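Local coordinates for protein glycinin A3B4 subunit (PDB 2D5F) that probably serves as a soybean seed storage protein, an 11S globulin of the cupin superfamily that assembles into hexamers, at residues P19-E24 with I30-S35; I462-L467 with S476-L481. One frame throughout, in Å; residues are numbered along the deposited sequence.

Contact 1: P19-E24 with I30-S35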
loop_
_atom_site.group_PDB
_atom_site.type_symbol
_atom_site.label_atom_id
_atom_site.label_comp_id
_atom_site.label_asym_id
_atom_site.label_seq_id
_atom_site.Cartn_x
_atom_site.Cartn_y
_atom_site.Cartn_z
ATOM N N PRO B 19 14.277 -38.114 -3.346
ATOM C CA PRO B 19 14.279 -38.167 -1.880
ATOM C C PRO B 19 15.469 -38.895 -1.262
ATOM O O PRO B 19 15.896 -39.933 -1.762
ATOM C CB PRO B 19 12.952 -38.849 -1.563
ATOM C CG PRO B 19 12.077 -38.395 -2.693
ATOM C CD PRO B 19 12.987 -38.580 -3.879
ATOM N N ASP B 20 15.985 -38.344 -0.165
ATOM C CA ASP B 20 17.127 -38.916 0.551
ATOM C C ASP B 20 16.767 -39.663 1.837
ATOM O O ASP B 20 17.453 -40.606 2.219
ATOM C CB ASP B 20 18.132 -37.826 0.926
ATOM C CG ASP B 20 18.640 -37.069 -0.268
ATOM O OD1 ASP B 20 18.044 -36.024 -0.608
ATOM O OD2 ASP B 20 19.632 -37.524 -0.871
ATOM N N HIS B 21 15.708 -39.230 2.511
ATOM C CA HIS B 21 15.299 -39.854 3.765
ATOM C C HIS B 21 13.822 -40.249 3.754
ATOM O O HIS B 21 12.990 -39.575 3.142
ATOM C CB HIS B 21 15.575 -38.891 4.930
ATOM C CG HIS B 21 15.215 -39.442 6.276
ATOM N ND1 HIS B 21 15.900 -40.486 6.863
ATOM C CD2 HIS B 21 14.238 -39.097 7.147
ATOM C CE1 HIS B 21 15.362 -40.758 8.039
ATOM N NE2 HIS B 21 14.351 -39.931 8.235
ATOM N N ARG B 22 13.503 -41.341 4.441
ATOM C CA ARG B 22 12.131 -41.831 4.504
ATOM C C ARG B 22 11.685 -42.054 5.942
ATOM O O ARG B 22 12.472 -42.474 6.790
ATOM C CB ARG B 22 12.005 -43.148 3.721
ATOM C CG ARG B 22 12.554 -43.069 2.303
ATOM C CD ARG B 22 12.655 -44.435 1.617
ATOM N NE ARG B 22 11.436 -44.810 0.902
ATOM C CZ ARG B 22 10.442 -45.520 1.425
ATOM N NH1 ARG B 22 10.514 -45.944 2.679
ATOM N NH2 ARG B 22 9.379 -45.811 0.687
ATOM N N VAL B 23 10.418 -41.756 6.208
ATOM C CA VAL B 23 9.822 -41.952 7.524
ATOM C C VAL B 23 8.540 -42.735 7.292
ATOM O O VAL B 23 7.552 -42.186 6.811
ATOM C CB VAL B 23 9.455 -40.611 8.214
ATOM C CG1 VAL B 23 8.590 -40.877 9.449
ATOM C CG2 VAL B 23 10.716 -39.860 8.610
ATOM N N GLU B 24 8.566 -44.022 7.619
ATOM C CA GLU B 24 7.398 -44.875 7.449
ATOM C C GLU B 24 6.527 -44.833 8.699
ATOM O O GLU B 24 6.987 -45.138 9.797
ATOM C CB GLU B 24 7.842 -46.311 7.155
ATOM C CG GLU B 24 8.399 -46.491 5.750
ATOM C CD GLU B 24 9.068 -47.835 5.558
ATOM O OE1 GLU B 24 8.529 -48.836 6.074
ATOM O OE2 GLU B 24 10.124 -47.894 4.886
ATOM N N ILE B 30 6.576 -40.347 4.598
ATOM C CA ILE B 30 7.112 -39.006 4.409
ATOM C C ILE B 30 8.517 -39.169 3.856
ATOM O O ILE B 30 9.357 -39.846 4.450
ATOM C CB ILE B 30 7.183 -38.214 5.725
ATOM C CG1 ILE B 30 5.770 -37.959 6.257
ATOM C CG2 ILE B 30 7.895 -36.885 5.491
ATOM C CD1 ILE B 30 5.737 -37.173 7.554
ATOM N N GLU B 31 8.756 -38.567 2.699
ATOM C CA GLU B 31 10.054 -38.628 2.049
ATOM C C GLU B 31 10.591 -37.215 1.923
ATOM O O GLU B 31 9.891 -36.322 1.448
ATOM C CB GLU B 31 9.906 -39.244 0.665
ATOM C CG GLU B 31 9.462 -40.691 0.684
ATOM C CD GLU B 31 9.072 -41.176 -0.686
ATOM O OE1 GLU B 31 7.884 -41.048 -1.045
ATOM O OE2 GLU B 31 9.958 -41.667 -1.415
ATOM N N THR B 32 11.828 -37.000 2.351
ATOM C CA THR B 32 12.404 -35.668 2.251
ATOM C C THR B 32 13.697 -35.636 1.462
ATOM O O THR B 32 14.441 -36.615 1.423
ATOM C CB THR B 32 12.684 -35.062 3.649
ATOM O OG1 THR B 32 13.649 -35.865 4.343
ATOM C CG2 THR B 32 11.401 -34.998 4.467
ATOM N N TRP B 33 13.942 -34.504 0.811
ATOM C CA TRP B 33 15.180 -34.291 0.066
ATOM C C TRP B 33 16.086 -33.621 1.098
ATOM O O TRP B 33 15.628 -32.755 1.845
ATOM C CB TRP B 33 14.947 -33.338 -1.110
ATOM C CG TRP B 33 14.384 -33.983 -2.370
ATOM C CD1 TRP B 33 15.070 -34.257 -3.526
ATOM C CD2 TRP B 33 13.023 -34.372 -2.611
ATOM N NE1 TRP B 33 14.219 -34.786 -4.469
ATOM C CE2 TRP B 33 12.959 -34.872 -3.935
ATOM C CE3 TRP B 33 11.850 -34.352 -1.836
ATOM C CZ2 TRP B 33 11.766 -35.339 -4.506
ATOM C CZ3 TRP B 33 10.658 -34.819 -2.405
ATOM C CH2 TRP B 33 10.630 -35.309 -3.727
ATOM N N ASN B 34 17.347 -34.036 1.173
ATOM C CA ASN B 34 18.284 -33.445 2.127
ATOM C C ASN B 34 18.436 -31.958 1.782
ATOM O O ASN B 34 18.786 -31.611 0.652
ATOM C CB ASN B 34 19.646 -34.140 2.022
ATOM C CG ASN B 34 20.593 -33.739 3.133
ATOM O OD1 ASN B 34 20.755 -32.556 3.431
ATOM N ND2 ASN B 34 21.232 -34.727 3.750
ATOM N N SER B 35 18.191 -31.081 2.749
ATOM C CA SER B 35 18.289 -29.647 2.487
ATOM C C SER B 35 19.725 -29.169 2.240
ATOM O O SER B 35 19.944 -28.017 1.872
ATOM C CB SER B 35 17.676 -28.853 3.647
ATOM O OG SER B 35 18.390 -29.086 4.846
#
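The Pro19 ring lies flat over Trp33 and points the same way as the indole: CG sits 3.6 Å from the centroid of the six-membered ring, only 14° off its normal, a CH-pi contact. CD rests 3.5 Å from CZ2, and a rigid proline suits this broad face. Trp33 NE1 bonds to Leu17 O, which fixes the indole's rotation. With Trp33 cut back to an alanine, the Pro19 ring would probably be left over a gap and Leu17 O without its N-H donor. Asp20 swings its carboxylate back to Asn34, with CG beside its own N (chi1 -58°); OD1 accepts from Asn34 N, although its position is less certain. The two side chains cross at about a right angle, while Asn34 OD1 accepts from Gln36 N.

Arg22 and Glu31 run side by side, their flat groups turned 56° to each other. Arg22 NE to Glu31 OE2 is 4.2 Å, opposite charges short of a salt bridge, while NH1 bonds weakly to Glu24. On the other face Val23 and Ile30 bring CB to CB at 4.1 Å, and Thr32 OG1 lies 3.6 Å from His21 CB while bonding to Glu172 O. Thr32 O takes both Asp20 N (2.8 Å) and His21 N (3.1 Å). This is a classic beta bulge at the open end of the antiparallel hairpin 21-24/28-32, at the edge of the first cupin sheet.

Contact 2: I462-L467 with S476-L481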
loop_
_atom_site.group_PDB
_atom_site.type_symbol
_atom_site.label_atom_id
_atom_site.label_comp_id
_atom_site.label_asym_id
_atom_site.label_seq_id
_atom_site.Cartn_x
_atom_site.Cartn_y
_atom_site.Cartn_z
ATOM N N ILE B 462 13.750 -6.256 -29.639
ATOM C CA ILE B 462 15.004 -5.628 -30.047
ATOM C C ILE B 462 14.995 -5.193 -31.511
ATOM O O ILE B 462 14.519 -5.922 -32.382
ATOM C CB ILE B 462 16.171 -6.598 -29.802
ATOM C CG1 ILE B 462 16.227 -6.950 -28.314
ATOM C CG2 ILE B 462 17.487 -5.987 -30.275
ATOM C CD1 ILE B 462 17.208 -8.049 -27.962
ATOM N N PRO B 463 15.534 -3.995 -31.802
ATOM C CA PRO B 463 15.565 -3.491 -33.179
ATOM C C PRO B 463 16.300 -4.433 -34.123
ATOM O O PRO B 463 17.331 -5.006 -33.772
ATOM C CB PRO B 463 16.272 -2.139 -33.042
ATOM C CG PRO B 463 15.975 -1.732 -31.625
ATOM C CD PRO B 463 16.163 -3.029 -30.884
ATOM N N SER B 464 15.759 -4.579 -35.324
ATOM C CA SER B 464 16.341 -5.447 -36.330
ATOM C C SER B 464 17.850 -5.282 -36.481
ATOM O O SER B 464 18.583 -6.267 -36.501
ATOM C CB SER B 464 15.672 -5.206 -37.681
ATOM O OG SER B 464 16.318 -5.972 -38.681
ATOM N N GLU B 465 18.319 -4.045 -36.585
ATOM C CA GLU B 465 19.748 -3.812 -36.750
ATOM C C GLU B 465 20.577 -4.097 -35.509
ATOM O O GLU B 465 21.797 -4.291 -35.606
ATOM C CB GLU B 465 20.015 -2.389 -37.240
ATOM C CG GLU B 465 19.843 -2.246 -38.743
ATOM C CD GLU B 465 20.316 -0.905 -39.260
ATOM O OE1 GLU B 465 21.359 -0.419 -38.779
ATOM O OE2 GLU B 465 19.654 -0.346 -40.157
ATOM N N VAL B 466 19.943 -4.119 -34.340
ATOM C CA VAL B 466 20.699 -4.435 -33.134
ATOM C C VAL B 466 20.951 -5.933 -33.214
ATOM O O VAL B 466 22.039 -6.403 -32.906
ATOM C CB VAL B 466 19.919 -4.104 -31.833
ATOM C CG1 VAL B 466 20.616 -4.736 -30.633
ATOM C CG2 VAL B 466 19.858 -2.596 -31.635
ATOM N N LEU B 467 19.937 -6.668 -33.657
ATOM C CA LEU B 467 20.032 -8.117 -33.806
ATOM C C LEU B 467 21.054 -8.490 -34.894
ATOM O O LEU B 467 21.860 -9.402 -34.711
ATOM C CB LEU B 467 18.655 -8.688 -34.159
ATOM C CG LEU B 467 17.797 -9.399 -33.096
ATOM C CD1 LEU B 467 18.106 -8.903 -31.699
ATOM C CD2 LEU B 467 16.329 -9.198 -33.435
ATOM N N SER B 476 17.093 -10.407 -43.830
ATOM C CA SER B 476 16.064 -11.422 -44.037
ATOM C C SER B 476 16.077 -12.451 -42.910
ATOM O O SER B 476 15.023 -12.860 -42.431
ATOM C CB SER B 476 16.256 -12.123 -45.390
ATOM O OG SER B 476 17.495 -12.810 -45.450
ATOM N N GLN B 477 17.268 -12.869 -42.489
ATOM C CA GLN B 477 17.382 -13.842 -41.404
ATOM C C GLN B 477 16.743 -13.280 -40.133
ATOM O O GLN B 477 15.980 -13.969 -39.462
ATOM C CB GLN B 477 18.855 -14.184 -41.133
ATOM C CG GLN B 477 19.531 -15.010 -42.220
ATOM C CD GLN B 477 20.985 -15.320 -41.896
ATOM O OE1 GLN B 477 21.816 -14.416 -41.796
ATOM N NE2 GLN B 477 21.299 -16.604 -41.726
ATOM N N VAL B 478 17.059 -12.028 -39.811
ATOM C CA VAL B 478 16.507 -11.376 -38.626
ATOM C C VAL B 478 14.990 -11.321 -38.720
ATOM O O VAL B 478 14.278 -11.636 -37.762
ATOM C CB VAL B 478 17.052 -9.933 -38.469
ATOM C CG1 VAL B 478 16.279 -9.189 -37.378
ATOM C CG2 VAL B 478 18.531 -9.976 -38.119
ATOM N N ARG B 479 14.502 -10.922 -39.888
ATOM C CA ARG B 479 13.072 -10.826 -40.131
ATOM C C ARG B 479 12.355 -12.143 -39.858
ATOM O O ARG B 479 11.276 -12.159 -39.267
ATOM C CB ARG B 479 12.828 -10.385 -41.576
ATOM C CG ARG B 479 11.462 -10.738 -42.127
ATOM C CD ARG B 479 11.195 -9.948 -43.384
ATOM N NE ARG B 479 10.980 -8.544 -43.060
ATOM C CZ ARG B 479 9.840 -8.065 -42.579
ATOM N NH1 ARG B 479 8.809 -8.878 -42.376
ATOM N NH2 ARG B 479 9.734 -6.779 -42.280
ATOM N N GLN B 480 12.959 -13.245 -40.286
ATOM C CA GLN B 480 12.362 -14.559 -40.088
ATOM C C GLN B 480 12.338 -14.928 -38.602
ATOM O O GLN B 480 11.434 -15.623 -38.144
ATOM C CB GLN B 480 13.134 -15.612 -40.898
ATOM C CG GLN B 480 14.062 -16.493 -40.080
ATOM C CD GLN B 480 13.515 -17.894 -39.913
ATOM O OE1 GLN B 480 12.328 -18.081 -39.651
ATOM N NE2 GLN B 480 14.381 -18.888 -40.064
ATOM N N LEU B 481 13.335 -14.460 -37.855
ATOM C CA LEU B 481 13.409 -14.734 -36.422
ATOM C C LEU B 481 12.339 -13.966 -35.661
ATOM O O LEU B 481 11.687 -14.512 -34.771
ATOM C CB LEU B 481 14.773 -14.335 -35.859
ATOM C CG LEU B 481 15.830 -15.411 -35.608
ATOM C CD1 LEU B 481 16.963 -14.785 -34.804
ATOM C CD2 LEU B 481 15.227 -16.590 -34.842
#
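Val478 projects between Ser464 and Leu467, joining the starts of two consecutive short helices, 464-471 and 475-483. They belong to the helical extension that follows the second cupin barrel, a feature of 7S and 11S globulins.

The apolar part of the contact is small and buried. With CG1 anti to its backbone N (chi1 170°), Val478 directs that methyl between the two residues. Leu467 meets it with two atoms, CD2 at 3.9 Å from CG1 and CB at 4.0 Å from the same methyl, and the two side chains cross obliquely. A beta-branched valine suits the spot, because its short, stiff side chain fills the narrow space between the helices and the leucine lays its CB and one methyl against it from the neighbouring helix. Leu473, in the turn joining the helices, also packs on Val478.

A second kind of contact sets polar atoms against methyls. The small Ser464 lets the helices come close, with CA atoms of Ser464 and Val478 6.4 Å apart. Ser464 OG, anti to its backbone N, lies 3.5 Å from Val478 CG1. This hydroxyl, buried here, is satisfied by a hydrogen bond to Gln475 OE1, just ahead of the second segment. The Ser464 carbonyl O lies 3.8 Å from Val478 CG1 and 4.0 Å from CG2, so both methyls rest against the first turn.

Polar bonds outward tie the pair to the assembly: in the second subunit, Asp109 OD1 binds Ser464 N, Ser245 N binds Glu465 OE1 and Leu107 O binds Arg479 NH2.

At the start of helix 464-471, Pro463 stands at the N-cap and its carbonyl O takes two bonds, from Val466 N at 2.8 Å and from Leu467 N at 3.1 Å.

Overall arrangement
Contacts 1 and 2 lie in the two different cupin ranges of one chain, their centres 49 Å apart and their nearest atoms about 35 Å apart, so neither touches the other. The centre of contact 1 is about 15 Å from the centre of the chain, and no other subunit of the assembly touches its two segments; that of contact 2 is about 40 Å from the same point, where the second subunit packs on its helices. The carbonate ion occupies a pocket formed by Arg50, His58, Tyr131, Thr133 and Ala143. Its Arg50 lies on strand 46-52, next in the sheet to the second strand of contact 1, whereas residues of contact 2 do not line that pocket.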